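Local coordinates for McyG protein (PDB 4R0M) that binds phenylalanyl-adenylate in its adenylation domain and, as part of microcystin synthetase, probably activates an aromatic substrate for loading onto the adjoining carrier domain, at residues A[17-22]-A[89-94]; A[44-47]-A[53-56]; A[118-123]-A[148-153]; A[255-260]-A[291-296]. One frame throughout, in Å; residues are numbered along the deposited sequence.

How the interactions relate
Interaction 1 is wholly buried, while interactions 2, 3 and 4 are only partly so. Interactions 1 and 2 are neighbours, nested along the chain: helix 48-64, which carries Asp-54, also presents Ala-55 to Leu-92 and Ala-89 of interaction 1. Their chemistry differs sharply: a methyl over a ring and a leucine branch on a serine carbon, against an amide-carboxylate bond. Interaction 3 lies at the border of the four-stranded parallel sheet, between a helix and the loop entering strand 152-154, where two indoles and a water meet. Interaction 4, across the chain's centre from interaction 3, packs three leucines and a tyrosine between a helix start and a loop that lead on to strands of the nine-stranded mixed sheet.

Interaction 1 of 4, residues A[17-22]-A[89-94]; sequences RTLSEV and ACFLGG
Leu-19 sets its CD1 methyl squarely over the ring of Phe-91 where two helices of the adenylation domain pack together: the first turn of helix 19-27 against the last turn of helix 80-93. The methyl carbon CD1 of Leu-19 stands 3.5 Å from the centroid of the Phe-91 ring and only 7° off the ring normal, a CH-pi contact with all six ring carbons at nearly equal range. Leu-19 places it there with CG anti to its own carbonyl carbon (chi1 -71°) and the chain extended beyond. Phe-91 has the same first rotamer, which turns a face of its ring to the leucine, while the edge-to-face partner Trp-88 and Ile-235 of helix 227-240 pack around it. Ile-235 also touches Leu-19.

One residue further along each helix, Ser-20 faces Leu-92. The serine spends its polar end within its own segment, OG lying 2.9 Å from OG1 of Thr-18, the N-cap residue. With OG so engaged, the carbon side of the serine is what meets the leucine. On the partner helix, Gly-94 closes the last turn in a Schellman motif, its positive phi bringing the chain round. Leu-92 reaches across with one branch of its isobutyl fork, CD2 resting 3.6 Å from Ser-20 CB.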
loop_
_atom_site.group_PDB
_atom_site.type_symbol
_atom_site.label_atom_id
_atom_site.label_comp_id
_atom_site.label_asym_id
_atom_site.label_seq_id
_atom_site.Cartn_x
_atom_site.Cartn_y
_atom_site.Cartn_z
ATOM N N ARG A 17 21.873 -4.130 -13.468
ATOM C CA ARG A 17 22.349 -3.353 -12.331
ATOM C C ARG A 17 21.913 -3.983 -11.009
ATOM O O ARG A 17 20.913 -4.697 -10.953
ATOM C CB ARG A 17 21.811 -1.921 -12.406
ATOM C CG ARG A 17 22.521 -1.008 -13.393
ATOM C CD ARG A 17 21.799 0.330 -13.483
ATOM N NE ARG A 17 22.682 1.406 -13.926
ATOM C CZ ARG A 17 23.400 2.179 -13.113
ATOM N NH1 ARG A 17 23.352 2.007 -11.798
ATOM N NH2 ARG A 17 24.173 3.132 -13.618
ATOM N N THR A 18 22.683 -3.724 -9.956
ATOM C CA THR A 18 22.265 -4.031 -8.591
ATOM C C THR A 18 21.841 -2.729 -7.922
ATOM O O THR A 18 22.050 -1.646 -8.476
ATOM C CB THR A 18 23.394 -4.671 -7.761
ATOM O OG1 THR A 18 24.498 -3.763 -7.671
ATOM C CG2 THR A 18 23.849 -5.987 -8.379
ATOM N N LEU A 19 21.256 -2.835 -6.733
ATOM C CA LEU A 19 20.814 -1.654 -5.993
ATOM C C LEU A 19 21.980 -0.756 -5.565
ATOM O O LEU A 19 21.853 0.468 -5.564
ATOM C CB LEU A 19 19.952 -2.052 -4.788
ATOM C CG LEU A 19 18.552 -2.591 -5.106
ATOM C CD1 LEU A 19 17.941 -3.266 -3.888
ATOM C CD2 LEU A 19 17.633 -1.494 -5.626
ATOM N N SER A 20 23.111 -1.368 -5.221
ATOM C CA SER A 20 24.312 -0.625 -4.828
ATOM C C SER A 20 24.847 0.271 -5.950
ATOM O O SER A 20 25.211 1.422 -5.707
ATOM C CB SER A 20 25.400 -1.574 -4.319
ATOM O OG SER A 20 25.454 -2.749 -5.101
ATOM N N GLU A 21 24.871 -0.257 -7.173
ATOM C CA GLU A 21 25.291 0.506 -8.353
ATOM C C GLU A 21 24.357 1.679 -8.639
ATOM O O GLU A 21 24.807 2.759 -9.033
ATOM C CB GLU A 21 25.386 -0.405 -9.581
ATOM C CG GLU A 21 26.538 -1.399 -9.520
ATOM C CD GLU A 21 26.398 -2.547 -10.506
ATOM O OE1 GLU A 21 25.462 -2.530 -11.332
ATOM O OE2 GLU A 21 27.235 -3.475 -10.449
ATOM N N VAL A 22 23.059 1.457 -8.436
ATOM C CA VAL A 22 22.039 2.490 -8.619
ATOM C C VAL A 22 22.244 3.661 -7.652
ATOM O O VAL A 22 22.168 4.824 -8.054
ATOM C CB VAL A 22 20.616 1.894 -8.505
ATOM C CG1 VAL A 22 19.572 2.973 -8.265
ATOM C CG2 VAL A 22 20.279 1.104 -9.759
ATOM N N ALA A 89 21.582 0.514 3.827
ATOM C CA ALA A 89 22.701 -0.172 4.473
ATOM C C ALA A 89 22.657 -1.669 4.167
ATOM O O ALA A 89 23.666 -2.256 3.768
ATOM C CB ALA A 89 22.683 0.064 5.973
ATOM N N CYS A 90 21.479 -2.264 4.354
ATOM C CA CYS A 90 21.240 -3.672 4.060
ATOM C C CYS A 90 21.441 -3.981 2.578
ATOM O O CYS A 90 22.062 -4.991 2.230
ATOM C CB CYS A 90 19.826 -4.078 4.500
ATOM S SG CYS A 90 19.548 -4.012 6.289
ATOM N N PHE A 91 20.923 -3.113 1.711
ATOM C CA PHE A 91 21.085 -3.285 0.262
ATOM C C PHE A 91 22.561 -3.363 -0.144
ATOM O O PHE A 91 22.955 -4.257 -0.898
ATOM C CB PHE A 91 20.385 -2.165 -0.517
ATOM C CG PHE A 91 18.879 -2.250 -0.511
ATOM C CD1 PHE A 91 18.223 -3.457 -0.283
ATOM C CD2 PHE A 91 18.114 -1.119 -0.774
ATOM C CE1 PHE A 91 16.835 -3.525 -0.294
ATOM C CE2 PHE A 91 16.727 -1.183 -0.788
ATOM C CZ PHE A 91 16.086 -2.388 -0.545
ATOM N N LEU A 92 23.368 -2.438 0.377
ATOM C CA LEU A 92 24.792 -2.354 0.046
ATOM C C LEU A 92 25.599 -3.558 0.532
ATOM O O LEU A 92 26.543 -3.984 -0.134
ATOM C CB LEU A 92 25.407 -1.067 0.603
ATOM C CG LEU A 92 24.925 0.307 0.125
ATOM C CD1 LEU A 92 25.608 1.395 0.938
ATOM C CD2 LEU A 92 25.170 0.527 -1.359
ATOM N N GLY A 93 25.226 -4.105 1.688
ATOM C CA GLY A 93 25.963 -5.221 2.279
ATOM C C GLY A 93 25.496 -6.605 1.876
ATOM O O GLY A 93 26.062 -7.605 2.319
ATOM N N GLY A 94 24.467 -6.670 1.037
ATOM C CA GLY A 94 23.867 -7.946 0.656
ATOM C C GLY A 94 23.099 -8.604 1.790
ATOM O O GLY A 94 22.883 -9.817 1.778
#

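Interaction 2 of 4, residues A[44-47]-A[53-56]; sequences YFQS and QDAL
OD2 of Asp-54 is gripped by two groups: the side-chain amide of Gln-46 and the guanidinium of Arg-159, whose NH2 makes a salt bridge to it. The glutamine bond runs from NE2 to Asp-54 OD2 over 3.2 Å and is noticeably bent, with an N-H...O angle of 140°. Its geometry is unequal at the two ends. The oxygen lies almost in the plane of the glutamine amide, whereas NE2 comes to the carboxylate on its anti side and 22° out of its plane. Amide and carboxylate are turned steeply against each other, and the two side chains cross at about a right angle.

Gln-46 spans the distance by stretching out fully. CG is anti to the backbone N (chi1 -173°) and the next bond is extended too, which carries the amide from the strand across to the helix. Asp-54 uses the same first rotamer to hold its carboxylate out to meet it. The setting is a strand-to-helix junction: strand 43-47, an outermost strand of the mixed sheet, pairs antiparallel with 33-37 and leads at once into helix 48-64, with Ser-47 as its N-cap. The other end of the amide is held as well, OE1 being hydrogen-bonded to Tyr-36 OH on the neighbouring strand, and these two bonds together fix which way round the amide sits. With an alanine here, Tyr-36 OH would probably lose its mate and Asp-54 OD2 would be left to Arg-159. Pro-85 of helix 80-93 packs on both Gln-46 and Asp-54.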
loop_
_atom_site.group_PDB
_atom_site.type_symbol
_atom_site.label_atom_id
_atom_site.label_comp_id
_atom_site.label_asym_id
_atom_site.label_seq_id
_atom_site.Cartn_x
_atom_site.Cartn_y
_atom_site.Cartn_z
ATOM N N TYR A 44 14.440 18.255 6.635
ATOM C CA TYR A 44 15.822 17.810 6.739
ATOM C C TYR A 44 16.248 17.179 5.414
ATOM O O TYR A 44 15.674 16.176 4.978
ATOM C CB TYR A 44 15.977 16.830 7.909
ATOM C CG TYR A 44 17.325 16.150 8.013
ATOM C CD1 TYR A 44 18.512 16.891 8.029
ATOM C CD2 TYR A 44 17.415 14.761 8.119
ATOM C CE1 TYR A 44 19.746 16.265 8.127
ATOM C CE2 TYR A 44 18.644 14.126 8.221
ATOM C CZ TYR A 44 19.806 14.881 8.225
ATOM O OH TYR A 44 21.026 14.252 8.328
ATOM N N PHE A 45 17.239 17.788 4.768
ATOM C CA PHE A 45 17.734 17.299 3.484
ATOM C C PHE A 45 18.949 16.397 3.662
ATOM O O PHE A 45 19.881 16.725 4.395
ATOM C CB PHE A 45 18.051 18.462 2.533
ATOM C CG PHE A 45 18.614 18.032 1.202
ATOM C CD1 PHE A 45 17.804 17.415 0.248
ATOM C CD2 PHE A 45 19.956 18.258 0.892
ATOM C CE1 PHE A 45 18.323 17.021 -0.978
ATOM C CE2 PHE A 45 20.477 17.871 -0.334
ATOM C CZ PHE A 45 19.661 17.250 -1.270
ATOM N N GLN A 46 18.908 15.250 2.992
ATOM C CA GLN A 46 20.017 14.310 2.957
ATOM C C GLN A 46 20.281 13.965 1.497
ATOM O O GLN A 46 19.495 13.252 0.870
ATOM C CB GLN A 46 19.680 13.050 3.764
ATOM C CG GLN A 46 20.834 12.067 3.922
ATOM C CD GLN A 46 20.450 10.806 4.681
ATOM O OE1 GLN A 46 19.369 10.243 4.482
ATOM N NE2 GLN A 46 21.346 10.345 5.549
ATOM N N SER A 47 21.379 14.490 0.955
ATOM C CA SER A 47 21.778 14.200 -0.426
ATOM C C SER A 47 22.091 12.716 -0.587
ATOM O O SER A 47 22.391 12.031 0.393
ATOM C CB SER A 47 22.986 15.049 -0.837
ATOM O OG SER A 47 24.185 14.565 -0.252
ATOM N N GLN A 53 26.899 7.523 2.473
ATOM C CA GLN A 53 27.868 7.554 3.571
ATOM C C GLN A 53 27.253 7.076 4.883
ATOM O O GLN A 53 27.897 6.358 5.649
ATOM C CB GLN A 53 28.471 8.955 3.748
ATOM C CG GLN A 53 29.371 9.438 2.612
ATOM C CD GLN A 53 30.583 8.549 2.360
ATOM O OE1 GLN A 53 31.137 7.942 3.276
ATOM N NE2 GLN A 53 31.005 8.480 1.103
ATOM N N ASP A 54 26.005 7.475 5.128
ATOM C CA ASP A 54 25.257 7.067 6.321
ATOM C C ASP A 54 25.013 5.556 6.317
ATOM O O ASP A 54 25.220 4.881 7.330
ATOM C CB ASP A 54 23.930 7.833 6.389
ATOM C CG ASP A 54 23.261 7.756 7.756
ATOM O OD1 ASP A 54 23.883 7.283 8.732
ATOM O OD2 ASP A 54 22.092 8.188 7.849
ATOM N N ALA A 55 24.594 5.036 5.165
ATOM C CA ALA A 55 24.367 3.603 4.980
ATOM C C ALA A 55 25.611 2.755 5.273
ATOM O O ALA A 55 25.506 1.702 5.904
ATOM C CB ALA A 55 23.848 3.329 3.576
ATOM N N LEU A 56 26.778 3.221 4.826
ATOM C CA LEU A 56 28.049 2.524 5.069
ATOM C C LEU A 56 28.380 2.409 6.555
ATOM O O LEU A 56 28.894 1.381 7.003
ATOM C CB LEU A 56 29.209 3.216 4.338
ATOM C CG LEU A 56 29.339 3.094 2.816
ATOM C CD1 LEU A 56 30.517 3.922 2.324
ATOM C CD2 LEU A 56 29.493 1.644 2.380
#

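Interaction 3 of 4, residues A[118-123]-A[148-153]; sequences NVWKIL and EGWQVI
Trp-120 and Trp-150 form a T-shaped (edge-to-face) pair, Trp-150 supplying the edge and Trp-120 the face. From CB, which points at the 148-153 segment, the Trp-120 side chain leaves its helix with CG anti to the backbone N (chi1 -178°). CG is the first ring atom to touch, 3.7 Å from Trp-150 CZ3. Further on, CE2 comes closest to the other indole, 3.5 Å from Trp-150 CE3. The five-membered ring of Trp-120 and the six-membered ring of Trp-150 have centroids 4.6 Å apart, their planes inclined at 60°. NE1 donates to a water lying in the plane of its indole, at 3.1 Å. That same water accepts from the backbone N of Gln-151 at 2.7 Å, tying the side chain of the helix to the main chain opposite.

Along the benzo edge, CZ2 meets Gly-149 C at 4.0 Å. At the tip, CH2 runs up against the carbonyl oxygen of Glu-148, only 3.1 Å away and near the ring plane. A leucine in place of Trp-120 would probably leave the edge of Trp-150 without its aromatic face and the water without its indole donor.

Trp-150 is held from its far end, NE1 bonding to Ile-138 O, and both indoles touch Ile-128. The layering is that of an alpha/beta fold: helix 111-122 lies against a parallel sheet in which strand 152-154 forms one border, next to 128-130.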
loop_
_atom_site.group_PDB
_atom_site.type_symbol
_atom_site.label_atom_id
_atom_site.label_comp_id
_atom_site.label_asym_id
_atom_site.label_seq_id
_atom_site.Cartn_x
_atom_site.Cartn_y
_atom_site.Cartn_z
ATOM N N ASN A 118 5.308 -13.706 14.159
ATOM C CA ASN A 118 5.209 -14.792 13.181
ATOM C C ASN A 118 6.365 -14.788 12.187
ATOM O O ASN A 118 6.994 -15.822 11.958
ATOM C CB ASN A 118 3.868 -14.754 12.435
ATOM C CG ASN A 118 2.711 -15.282 13.272
ATOM O OD1 ASN A 118 2.905 -16.028 14.234
ATOM N ND2 ASN A 118 1.494 -14.900 12.899
ATOM N N VAL A 119 6.638 -13.619 11.611
ATOM C CA VAL A 119 7.741 -13.442 10.670
ATOM C C VAL A 119 9.070 -13.773 11.353
ATOM O O VAL A 119 9.914 -14.464 10.777
ATOM C CB VAL A 119 7.754 -12.013 10.074
ATOM C CG1 VAL A 119 9.029 -11.750 9.285
ATOM C CG2 VAL A 119 6.532 -11.794 9.194
ATOM N N TRP A 120 9.231 -13.296 12.588
ATOM C CA TRP A 120 10.419 -13.572 13.400
ATOM C C TRP A 120 10.673 -15.048 13.555
ATOM O O TRP A 120 11.820 -15.495 13.480
ATOM C CB TRP A 120 10.283 -12.901 14.762
ATOM C CG TRP A 120 11.465 -13.059 15.687
ATOM C CD1 TRP A 120 12.664 -12.350 15.670
ATOM C CD2 TRP A 120 11.582 -13.972 16.832
ATOM N NE1 TRP A 120 13.494 -12.761 16.685
ATOM C CE2 TRP A 120 12.907 -13.730 17.419
ATOM C CE3 TRP A 120 10.758 -14.936 17.404
ATOM C CZ2 TRP A 120 13.360 -14.431 18.528
ATOM C CZ3 TRP A 120 11.227 -15.638 18.521
ATOM C CH2 TRP A 120 12.495 -15.390 19.066
ATOM N N LYS A 121 9.603 -15.814 13.760
ATOM C CA LYS A 121 9.698 -17.270 13.885
ATOM C C LYS A 121 9.990 -17.941 12.540
ATOM O O LYS A 121 10.787 -18.879 12.471
ATOM C CB LYS A 121 8.424 -17.845 14.520
ATOM C CG LYS A 121 8.293 -17.528 16.003
ATOM C CD LYS A 121 6.898 -17.816 16.542
ATOM C CE LYS A 121 6.781 -17.377 17.995
ATOM N NZ LYS A 121 5.514 -17.833 18.636
ATOM N N ILE A 122 9.354 -17.449 11.479
ATOM C CA ILE A 122 9.573 -17.963 10.125
ATOM C C ILE A 122 11.037 -17.808 9.676
ATOM O O ILE A 122 11.574 -18.679 8.988
ATOM C CB ILE A 122 8.604 -17.305 9.109
ATOM C CG1 ILE A 122 7.172 -17.791 9.352
ATOM C CG2 ILE A 122 9.008 -17.609 7.670
ATOM C CD1 ILE A 122 6.098 -16.897 8.766
ATOM N N LEU A 123 11.675 -16.717 10.099
ATOM C CA LEU A 123 13.033 -16.375 9.663
ATOM C C LEU A 123 14.144 -16.825 10.619
ATOM O O LEU A 123 15.286 -16.369 10.506
ATOM C CB LEU A 123 13.145 -14.864 9.416
ATOM C CG LEU A 123 12.264 -14.196 8.358
ATOM C CD1 LEU A 123 12.551 -12.705 8.319
ATOM C CD2 LEU A 123 12.472 -14.817 6.987
ATOM N N GLU A 148 12.797 -16.480 22.972
ATOM C CA GLU A 148 14.203 -16.856 23.100
ATOM C C GLU A 148 15.066 -16.310 21.958
ATOM O O GLU A 148 14.812 -16.597 20.785
ATOM C CB GLU A 148 14.319 -18.381 23.186
ATOM C CG GLU A 148 15.664 -18.905 23.667
ATOM C CD GLU A 148 15.722 -20.424 23.716
ATOM O OE1 GLU A 148 14.883 -21.087 23.063
ATOM O OE2 GLU A 148 16.613 -20.961 24.411
ATOM N N GLY A 149 16.081 -15.525 22.316
ATOM C CA GLY A 149 17.016 -14.953 21.345
ATOM C C GLY A 149 16.573 -13.624 20.759
ATOM O O GLY A 149 17.188 -13.118 19.818
ATOM N N TRP A 150 15.501 -13.066 21.322
ATOM C CA TRP A 150 14.944 -11.779 20.912
ATOM C C TRP A 150 15.960 -10.693 21.093
ATOM O O TRP A 150 16.381 -10.405 22.217
ATOM C CB TRP A 150 13.710 -11.490 21.756
ATOM C CG TRP A 150 12.824 -10.355 21.297
ATOM C CD1 TRP A 150 12.799 -9.049 21.781
ATOM C CD2 TRP A 150 11.762 -10.402 20.279
ATOM N NE1 TRP A 150 11.837 -8.308 21.146
ATOM C CE2 TRP A 150 11.179 -9.057 20.232
ATOM C CE3 TRP A 150 11.262 -11.383 19.427
ATOM C CZ2 TRP A 150 10.142 -8.732 19.366
ATOM C CZ3 TRP A 150 10.215 -11.043 18.557
ATOM C CH2 TRP A 150 9.671 -9.750 18.529
ATOM N N GLN A 151 16.374 -10.090 19.981
ATOM C CA GLN A 151 17.374 -9.022 19.995
ATOM C C GLN A 151 16.922 -7.824 19.176
ATOM O O GLN A 151 16.476 -7.967 18.034
ATOM C CB GLN A 151 18.727 -9.532 19.486
ATOM C CG GLN A 151 19.617 -10.137 20.562
ATOM C CD GLN A 151 20.235 -9.093 21.484
ATOM O OE1 GLN A 151 20.532 -7.968 21.070
ATOM N NE2 GLN A 151 20.439 -9.468 22.744
ATOM N N VAL A 152 17.037 -6.642 19.775
ATOM C CA VAL A 152 16.660 -5.392 19.123
ATOM C C VAL A 152 17.804 -4.388 19.249
ATOM O O VAL A 152 18.429 -4.278 20.306
ATOM C CB VAL A 152 15.374 -4.780 19.732
ATOM C CG1 VAL A 152 14.778 -3.742 18.789
ATOM C CG2 VAL A 152 14.340 -5.859 20.036
ATOM N N ILE A 153 18.079 -3.666 18.166
ATOM C CA ILE A 153 19.099 -2.617 18.178
ATOM C C ILE A 153 18.620 -1.365 17.433
ATOM O O ILE A 153 17.932 -1.460 16.415
ATOM C CB ILE A 153 20.465 -3.127 17.642
ATOM C CG1 ILE A 153 21.575 -2.106 17.925
ATOM C CG2 ILE A 153 20.385 -3.497 16.161
ATOM C CD1 ILE A 153 22.976 -2.672 17.869
HETATM O O HOH W 1 16.094 -11.272 17.515
#

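Interaction 4 of 4, residues A[255-260]-A[291-296]; sequences QPLQWL and VSYNLS
Leu-260 and Tyr-293 mark the closest backbone approach, their CA atoms 7.1 Å apart. Segment 255-260 opens with a type I turn from Gln-255 to Gln-258 and winds into helix 258-265. Segment 291-296 has no regular structure; near its end Asn-294 makes an Asx turn, OD1 accepting from Ser-296 N and, at 2.6 Å, from Ser-296 OG.

The tyrosine lies flat against the helix start. With CG anti to its carbonyl carbon (chi1 -67°), Tyr-293 brings one ring face under Leu-260, whose CB stands 4.2 Å from the ring centroid and 7° off the normal, a CH-pi contact. At the far end of the ring, OH reaches Leu-257, 3.8 Å from its CB, the two side chains crossing at about a right angle. Leu-295 splits its fork: CD1 packs 3.9 Å from Leu-260 CG, while CD2 sits 3.5 Å from the carbonyl oxygen of Leu-260.

Around this, Leu-320 of helix 310-320 touches both Leu-260 and Leu-295, and Gln-264 OE1, a turn further along helix 258-265, takes the N-H of Asn-294. The helix leads on to strand 270-273 and the loop to strand 300-303, adjacent parallel strands of the mixed sheet.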
loop_
_atom_site.group_PDB
_atom_site.type_symbol
_atom_site.label_atom_id
_atom_site.label_comp_id
_atom_site.label_asym_id
_atom_site.label_seq_id
_atom_site.Cartn_x
_atom_site.Cartn_y
_atom_site.Cartn_z
ATOM N N GLN A 255 -4.331 16.497 8.909
ATOM C CA GLN A 255 -4.695 17.661 8.103
ATOM C C GLN A 255 -4.479 17.376 6.607
ATOM O O GLN A 255 -3.426 17.702 6.056
ATOM C CB GLN A 255 -3.892 18.885 8.556
ATOM C CG GLN A 255 -4.598 20.214 8.342
ATOM C CD GLN A 255 -3.960 21.349 9.128
ATOM O OE1 GLN A 255 -2.749 21.576 9.050
ATOM N NE2 GLN A 255 -4.779 22.072 9.887
ATOM N N PRO A 256 -5.484 16.764 5.946
ATOM C CA PRO A 256 -5.384 16.304 4.553
ATOM C C PRO A 256 -4.859 17.333 3.552
ATOM O O PRO A 256 -4.188 16.962 2.585
ATOM C CB PRO A 256 -6.824 15.914 4.215
ATOM C CG PRO A 256 -7.392 15.482 5.524
ATOM C CD PRO A 256 -6.789 16.412 6.538
ATOM N N LEU A 257 -5.154 18.609 3.789
ATOM C CA LEU A 257 -4.760 19.681 2.872
ATOM C C LEU A 257 -3.255 19.961 2.854
ATOM O O LEU A 257 -2.751 20.592 1.923
ATOM C CB LEU A 257 -5.550 20.966 3.158
ATOM C CG LEU A 257 -7.047 20.966 2.819
ATOM C CD1 LEU A 257 -7.644 22.347 3.033
ATOM C CD2 LEU A 257 -7.308 20.493 1.395
ATOM N N GLN A 258 -2.548 19.484 3.878
ATOM C CA GLN A 258 -1.088 19.585 3.930
ATOM C C GLN A 258 -0.411 18.866 2.765
ATOM O O GLN A 258 0.687 19.239 2.354
ATOM C CB GLN A 258 -0.547 19.062 5.263
ATOM C CG GLN A 258 -0.512 20.108 6.364
ATOM C CD GLN A 258 0.347 21.307 6.001
ATOM O OE1 GLN A 258 -0.161 22.411 5.808
ATOM N NE2 GLN A 258 1.655 21.088 5.887
ATOM N N TRP A 259 -1.078 17.839 2.242
ATOM C CA TRP A 259 -0.622 17.132 1.050
ATOM C C TRP A 259 -0.583 18.056 -0.135
ATOM O O TRP A 259 0.386 18.054 -0.894
ATOM C CB TRP A 259 -1.522 15.931 0.771
ATOM C CG TRP A 259 -1.046 15.028 -0.346
ATOM C CD1 TRP A 259 0.252 14.881 -0.833
ATOM C CD2 TRP A 259 -1.852 14.078 -1.129
ATOM N NE1 TRP A 259 0.296 13.955 -1.841
ATOM C CE2 TRP A 259 -0.927 13.433 -2.069
ATOM C CE3 TRP A 259 -3.195 13.720 -1.152
ATOM C CZ2 TRP A 259 -1.351 12.474 -2.978
ATOM C CZ3 TRP A 259 -3.611 12.752 -2.075
ATOM C CH2 TRP A 259 -2.710 12.147 -2.966
ATOM N N LEU A 260 -1.636 18.857 -0.290
ATOM C CA LEU A 260 -1.731 19.850 -1.357
ATOM C C LEU A 260 -0.732 20.988 -1.155
ATOM O O LEU A 260 -0.161 21.506 -2.119
ATOM C CB LEU A 260 -3.158 20.404 -1.440
ATOM C CG LEU A 260 -4.186 19.763 -2.386
ATOM C CD1 LEU A 260 -4.119 18.241 -2.427
ATOM C CD2 LEU A 260 -5.588 20.228 -2.017
ATOM N N VAL A 291 -9.569 29.087 0.095
ATOM C CA VAL A 291 -8.135 29.148 -0.196
ATOM C C VAL A 291 -7.869 28.594 -1.595
ATOM O O VAL A 291 -8.689 27.854 -2.146
ATOM C CB VAL A 291 -7.271 28.398 0.851
ATOM C CG1 VAL A 291 -7.348 29.082 2.208
ATOM C CG2 VAL A 291 -7.668 26.931 0.957
ATOM N N SER A 292 -6.729 28.963 -2.171
ATOM C CA SER A 292 -6.333 28.440 -3.474
ATOM C C SER A 292 -4.898 27.933 -3.459
ATOM O O SER A 292 -3.994 28.598 -2.951
ATOM C CB SER A 292 -6.529 29.486 -4.578
ATOM O OG SER A 292 -5.815 30.673 -4.291
ATOM N N TYR A 293 -4.716 26.737 -4.009
ATOM C CA TYR A 293 -3.408 26.119 -4.153
ATOM C C TYR A 293 -3.015 26.083 -5.625
ATOM O O TYR A 293 -3.875 26.062 -6.508
ATOM C CB TYR A 293 -3.423 24.691 -3.598
ATOM C CG TYR A 293 -3.609 24.590 -2.100
ATOM C CD1 TYR A 293 -2.513 24.625 -1.237
ATOM C CD2 TYR A 293 -4.882 24.441 -1.541
ATOM C CE1 TYR A 293 -2.678 24.525 0.136
ATOM C CE2 TYR A 293 -5.058 24.338 -0.167
ATOM C CZ TYR A 293 -3.953 24.381 0.665
ATOM O OH TYR A 293 -4.120 24.282 2.028
ATOM N N ASN A 294 -1.710 26.082 -5.877
ATOM C CA ASN A 294 -1.180 25.876 -7.216
ATOM C C ASN A 294 -0.592 24.470 -7.322
ATOM O O ASN A 294 0.444 24.169 -6.721
ATOM C CB ASN A 294 -0.130 26.947 -7.553
ATOM C CG ASN A 294 0.537 26.720 -8.901
ATOM O OD1 ASN A 294 -0.020 26.073 -9.790
ATOM N ND2 ASN A 294 1.740 27.260 -9.059
ATOM N N LEU A 295 -1.265 23.616 -8.087
ATOM C CA LEU A 295 -0.863 22.218 -8.228
ATOM C C LEU A 295 -0.422 21.876 -9.653
ATOM O O LEU A 295 -0.359 20.702 -10.026
ATOM C CB LEU A 295 -2.003 21.293 -7.781
ATOM C CG LEU A 295 -2.590 21.477 -6.376
ATOM C CD1 LEU A 295 -3.748 20.515 -6.158
ATOM C CD2 LEU A 295 -1.535 21.306 -5.293
ATOM N N SER A 296 -0.100 22.904 -10.435
ATOM C CA SER A 296 0.281 22.735 -11.842
ATOM C C SER A 296 1.559 21.916 -12.066
ATOM O O SER A 296 1.770 21.389 -13.157
ATOM C CB SER A 296 0.381 24.095 -12.539
ATOM O OG SER A 296 1.216 24.982 -11.815
#